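Local coordinates for alpha-L-rhamnosidase (Klebsiella oxytoca, PDB 4XHC), which hydrolyses terminal alpha-L-rhamnose residues from rhamnosides as a two-domain enzyme of glycoside hydrolase family 78, at residues 68-73 and 503-508; 491-496 and 531-536. All coordinates share one frame; numbering follows the deposited sequence.

In the fold
Contact 1 joins the N-terminal beta-rich part of the chain to the (alpha/alpha)6-barrel glycosidase domain, whereas contact 2 lies wholly within that domain, near the rhamnose pocket; their centres are 14 Å apart. The loop 503-508 ties them together. Its Trp505 faces the N-terminal part, its Glu506 reaches the sugar, and its backbone carbonyls meet contact 2: Trp505 O probably accepts a hydrogen bond from Ser531 OG at 2.6 Å, and Phe508 O one from Tyr492 OH at 2.7 Å. Phe504 packs edge-to-face with Trp493. The side chain of Ser531 is about 9 Å from the rhamnose and bonds the residue before Glu506, consistent with a place behind the pocket wall.

Contact 1 (68-73 and 503-508); sequences AALFGW and TFWEIF. With RAM (alpha-L-rhamnopyranose), chain C.
Leu70 and Phe71 meet the far rim of the Trp505 indole, a small apolar touch burying 99 Å². Phe71 CZ lies over one face of the indole, 4.1 Å from Trp505 CH2; the phenyl and the six-membered indole ring approach from opposite directions as an oblique pair, centroids 5.6 Å apart and planes at 45°. With CG anti to the backbone N (chi1 -175°), Leu70 slides past, its CD1 4.0 Å from Trp505 CH2. Both offer apolar ends with no polar group to satisfy. Large, flat tryptophan suits the place because no two CA atoms come nearer than 12.6 Å (Phe71 to Phe508), so long side chains must bridge the gap. Tyr526 packs edge-to-face on Trp505, and Met496 of helix 482-498 touches it. The next residue turns to the pocket: rhamnose O2 donates a 2.6 Å hydrogen bond to Glu506 OE2, which also bonds Tyr518 OH, while Glu506 OE1 is held by a salt bridge to Arg241 and by Ser525 N. An extended chain carries the carboxylate to the sugar; its several partners would limit its rotation. The contact joins the loop linking strands 59-65 and 73-79 to the loop between helices 482-498 and 534-540.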
# COMPACT_ATOMS: atom_id res chain seq x y z
N ALA A 68 2.35 33.93 6.23
CA ALA A 68 3.09 34.71 5.24
C ALA A 68 4.18 33.90 4.54
O ALA A 68 5.27 34.40 4.30
CB ALA A 68 3.68 35.95 5.89
N ALA A 69 3.89 32.65 4.20
CA ALA A 69 4.87 31.79 3.54
C ALA A 69 4.27 31.11 2.31
O ALA A 69 3.12 31.36 1.95
CB ALA A 69 5.42 30.76 4.52
N LEU A 70 5.06 30.23 1.68
CA LEU A 70 4.63 29.47 0.50
C LEU A 70 3.44 28.55 0.84
O LEU A 70 3.63 27.45 1.38
CB LEU A 70 5.81 28.65 -0.09
CG LEU A 70 5.58 27.87 -1.41
CD1 LEU A 70 5.14 28.82 -2.52
CD2 LEU A 70 6.82 27.08 -1.84
N PHE A 71 2.22 29.04 0.55
CA PHE A 71 0.98 28.30 0.80
C PHE A 71 0.81 27.92 2.27
O PHE A 71 0.32 26.84 2.58
CB PHE A 71 0.89 27.03 -0.06
CG PHE A 71 1.09 27.28 -1.53
CD1 PHE A 71 0.27 28.15 -2.22
CD2 PHE A 71 2.10 26.62 -2.23
CE1 PHE A 71 0.45 28.38 -3.57
CE2 PHE A 71 2.29 26.85 -3.58
CZ PHE A 71 1.46 27.73 -4.25
N GLY A 72 1.23 28.81 3.17
CA GLY A 72 0.96 28.67 4.60
C GLY A 72 1.86 27.78 5.44
O GLY A 72 1.54 27.51 6.60
N TRP A 73 2.99 27.32 4.89
CA TRP A 73 3.88 26.41 5.62
C TRP A 73 5.36 26.74 5.41
O TRP A 73 5.80 26.95 4.29
CB TRP A 73 3.59 24.96 5.21
CG TRP A 73 2.22 24.50 5.61
CD1 TRP A 73 1.09 24.53 4.85
CD2 TRP A 73 1.82 23.95 6.88
NE1 TRP A 73 0.02 24.04 5.56
CE2 TRP A 73 0.44 23.68 6.81
CE3 TRP A 73 2.50 23.67 8.08
CZ2 TRP A 73 -0.28 23.14 7.89
CZ3 TRP A 73 1.78 23.12 9.15
CH2 TRP A 73 0.41 22.86 9.05
N THR A 503 10.89 24.59 -9.83
CA THR A 503 10.36 24.42 -11.17
C THR A 503 9.12 25.30 -11.33
O THR A 503 8.46 25.61 -10.35
CB THR A 503 9.96 22.96 -11.42
OG1 THR A 503 9.08 22.53 -10.39
CG2 THR A 503 11.18 22.08 -11.41
N PHE A 504 8.81 25.69 -12.57
CA PHE A 504 7.66 26.57 -12.79
C PHE A 504 6.32 25.83 -12.77
O PHE A 504 6.23 24.66 -13.15
CB PHE A 504 7.84 27.42 -14.06
CG PHE A 504 8.90 28.47 -13.92
CD1 PHE A 504 8.88 29.34 -12.84
CD2 PHE A 504 9.91 28.59 -14.85
CE1 PHE A 504 9.86 30.31 -12.69
CE2 PHE A 504 10.89 29.56 -14.71
CZ PHE A 504 10.86 30.42 -13.63
N TRP A 505 5.29 26.56 -12.36
CA TRP A 505 4.01 25.95 -11.99
C TRP A 505 3.03 25.89 -13.15
O TRP A 505 3.07 26.73 -14.05
CB TRP A 505 3.37 26.74 -10.83
CG TRP A 505 4.28 26.95 -9.64
CD1 TRP A 505 5.40 26.24 -9.31
CD2 TRP A 505 4.13 27.94 -8.62
NE1 TRP A 505 5.95 26.73 -8.15
CE2 TRP A 505 5.19 27.77 -7.71
CE3 TRP A 505 3.20 28.96 -8.39
CZ2 TRP A 505 5.35 28.59 -6.59
CZ3 TRP A 505 3.35 29.76 -7.28
CH2 TRP A 505 4.42 29.57 -6.39
N GLU A 506 2.14 24.91 -13.11
CA GLU A 506 1.04 24.81 -14.06
C GLU A 506 0.11 26.04 -14.00
O GLU A 506 -0.24 26.62 -15.04
CB GLU A 506 0.24 23.55 -13.78
CG GLU A 506 -0.93 23.30 -14.72
CD GLU A 506 -1.87 22.22 -14.21
OE1 GLU A 506 -1.82 21.94 -12.99
OE2 GLU A 506 -2.63 21.62 -15.02
N ILE A 507 -0.27 26.42 -12.78
CA ILE A 507 -1.23 27.50 -12.54
C ILE A 507 -0.56 28.64 -11.76
O ILE A 507 0.12 28.38 -10.78
CB ILE A 507 -2.40 26.98 -11.66
CG1 ILE A 507 -3.04 25.72 -12.27
CG2 ILE A 507 -3.44 28.07 -11.42
CD1 ILE A 507 -3.59 25.90 -13.67
N PHE A 508 -0.75 29.89 -12.19
CA PHE A 508 -0.28 31.05 -11.41
C PHE A 508 -0.97 32.38 -11.75
O PHE A 508 -0.72 32.99 -12.81
CB PHE A 508 1.25 31.18 -11.49
CG PHE A 508 1.82 32.27 -10.61
CD1 PHE A 508 1.41 32.40 -9.28
CD2 PHE A 508 2.78 33.15 -11.10
CE1 PHE A 508 1.93 33.40 -8.47
CE2 PHE A 508 3.30 34.15 -10.29
CZ PHE A 508 2.87 34.28 -8.98
C1 RAM C . -4.92 20.22 -18.15
C2 RAM C . -3.42 20.42 -18.06
C3 RAM C . -2.79 20.36 -19.44
C4 RAM C . -3.66 21.12 -20.43
C5 RAM C . -4.97 20.38 -20.59
C6 RAM C . -6.14 21.28 -20.88
O1 RAM C . -5.30 19.41 -17.12
O2 RAM C . -3.22 21.72 -17.52
O3 RAM C . -1.47 20.93 -19.42
O4 RAM C . -3.02 21.21 -21.69
O5 RAM C . -5.28 19.63 -19.40

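Contact 2 (491-496 and 531-536)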
# COMPACT_ATOMS: atom_id res chain seq x y z
N ALA A 491 8.72 40.20 -13.73
CA ALA A 491 7.65 40.44 -12.76
C ALA A 491 6.87 39.16 -12.46
O ALA A 491 6.58 38.87 -11.30
CB ALA A 491 6.71 41.51 -13.27
N TYR A 492 6.55 38.40 -13.50
CA TYR A 492 5.72 37.21 -13.36
C TYR A 492 6.53 35.97 -12.95
O TYR A 492 6.35 35.46 -11.85
CB TYR A 492 4.96 36.96 -14.67
CG TYR A 492 3.96 35.84 -14.64
CD1 TYR A 492 2.77 35.95 -13.94
CD2 TYR A 492 4.18 34.66 -15.35
CE1 TYR A 492 1.85 34.92 -13.93
CE2 TYR A 492 3.26 33.63 -15.35
CZ TYR A 492 2.10 33.76 -14.64
OH TYR A 492 1.20 32.72 -14.66
N TRP A 493 7.42 35.48 -13.81
CA TRP A 493 8.23 34.31 -13.49
C TRP A 493 9.22 34.57 -12.34
O TRP A 493 9.51 33.67 -11.56
CB TRP A 493 8.98 33.81 -14.71
CG TRP A 493 8.14 33.03 -15.69
CD1 TRP A 493 7.96 31.69 -15.71
CD2 TRP A 493 7.41 33.55 -16.80
NE1 TRP A 493 7.15 31.34 -16.75
CE2 TRP A 493 6.81 32.46 -17.44
CE3 TRP A 493 7.22 34.84 -17.32
CZ2 TRP A 493 6.01 32.61 -18.58
CZ3 TRP A 493 6.42 34.99 -18.44
CH2 TRP A 493 5.83 33.88 -19.06
N GLY A 494 9.72 35.79 -12.23
CA GLY A 494 10.57 36.17 -11.09
C GLY A 494 9.86 36.07 -9.75
O GLY A 494 10.49 35.81 -8.72
N ALA A 495 8.54 36.28 -9.76
CA ALA A 495 7.72 36.13 -8.56
C ALA A 495 7.70 34.68 -8.08
O ALA A 495 7.82 34.43 -6.88
CB ALA A 495 6.30 36.61 -8.81
N MET A 496 7.57 33.74 -9.01
CA MET A 496 7.62 32.32 -8.67
C MET A 496 8.99 31.94 -8.14
O MET A 496 9.10 31.20 -7.16
CB MET A 496 7.26 31.45 -9.88
CG MET A 496 5.76 31.38 -10.14
SD MET A 496 5.28 30.25 -11.47
CE MET A 496 5.75 31.20 -12.90
N SER A 531 5.16 26.13 -18.81
CA SER A 531 5.57 27.35 -18.10
C SER A 531 7.07 27.64 -18.16
O SER A 531 7.54 28.53 -17.47
CB SER A 531 5.17 27.25 -16.63
OG SER A 531 3.80 26.96 -16.50
N CYS A 532 7.83 26.92 -18.99
CA CYS A 532 9.28 27.09 -19.03
C CYS A 532 9.81 27.85 -20.26
O CYS A 532 11.00 27.79 -20.57
CB CYS A 532 9.97 25.72 -18.93
SG CYS A 532 9.90 24.74 -20.45
N THR A 533 8.94 28.59 -20.93
CA THR A 533 9.32 29.27 -22.17
C THR A 533 10.28 30.45 -21.99
O THR A 533 10.96 30.82 -22.95
CB THR A 533 8.10 29.75 -22.96
OG1 THR A 533 7.16 30.35 -22.07
CG2 THR A 533 7.45 28.58 -23.66
N PRO A 534 10.34 31.04 -20.79
CA PRO A 534 11.36 32.08 -20.63
C PRO A 534 12.77 31.67 -21.08
O PRO A 534 13.53 32.51 -21.57
CB PRO A 534 11.33 32.35 -19.14
CG PRO A 534 9.89 32.17 -18.80
CD PRO A 534 9.39 31.05 -19.67
N ALA A 535 13.11 30.40 -20.91
CA ALA A 535 14.37 29.89 -21.45
C ALA A 535 14.49 30.14 -22.96
O ALA A 535 15.54 30.56 -23.45
CB ALA A 535 14.51 28.41 -21.14
N TRP A 536 13.39 29.92 -23.69
CA TRP A 536 13.37 30.17 -25.14
C TRP A 536 13.49 31.66 -25.45
O TRP A 536 14.34 32.06 -26.23
CB TRP A 536 12.10 29.60 -25.78
CG TRP A 536 12.04 29.76 -27.28
CD1 TRP A 536 12.80 29.09 -28.21
CD2 TRP A 536 11.19 30.63 -28.02
NE1 TRP A 536 12.47 29.50 -29.48
CE2 TRP A 536 11.48 30.44 -29.39
CE3 TRP A 536 10.20 31.54 -27.66
CZ2 TRP A 536 10.82 31.15 -30.39
CZ3 TRP A 536 9.54 32.24 -28.67
CH2 TRP A 536 9.86 32.04 -30.01
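Trp493 of helix 482-498 lays its indole against Pro534, in the first turn of helix 534-540, and the two side chains cross at about a right angle. From CB, which points toward the other segment, the side chain leaves with CG anti to the carbonyl carbon (chi1 -77°), bringing the ring out to the proline. CG and CD1 lie under Pro534 CG, and CD1 also nears the carbonyl oxygen of Ser531. CD2 and, at the margin, CE3 lie under the same proline carbon. At NE1 the indole makes its polar contact, donating a hydrogen bond to Ser531 O at 2.9 Å. The bond is bent, with an N-H...O angle of 143°, and the oxygen lies somewhat out of the ring plane. Beyond it, CE2 is 3.4 Å from Pro534 CG, and CZ2 meets Pro534 CD and, obliquely, OG1 of Thr533, a hydroxyl paired with His470. Pro534 CG sits 3.3 Å from the centroid of the five-membered ring, almost on its normal, a CH-pi contact. The opposite indole face is covered near its rim by Tyr492 CD2. Proline fits a first helical turn, where its missing N-H costs little, and its compact ring and somewhat polarised C-H groups suit the electron-rich face. The chemistry thus combines an apolar face with one polar edge atom: the bond to Ser531 O meets the N-H's need for a partner, which favours burial of the indole.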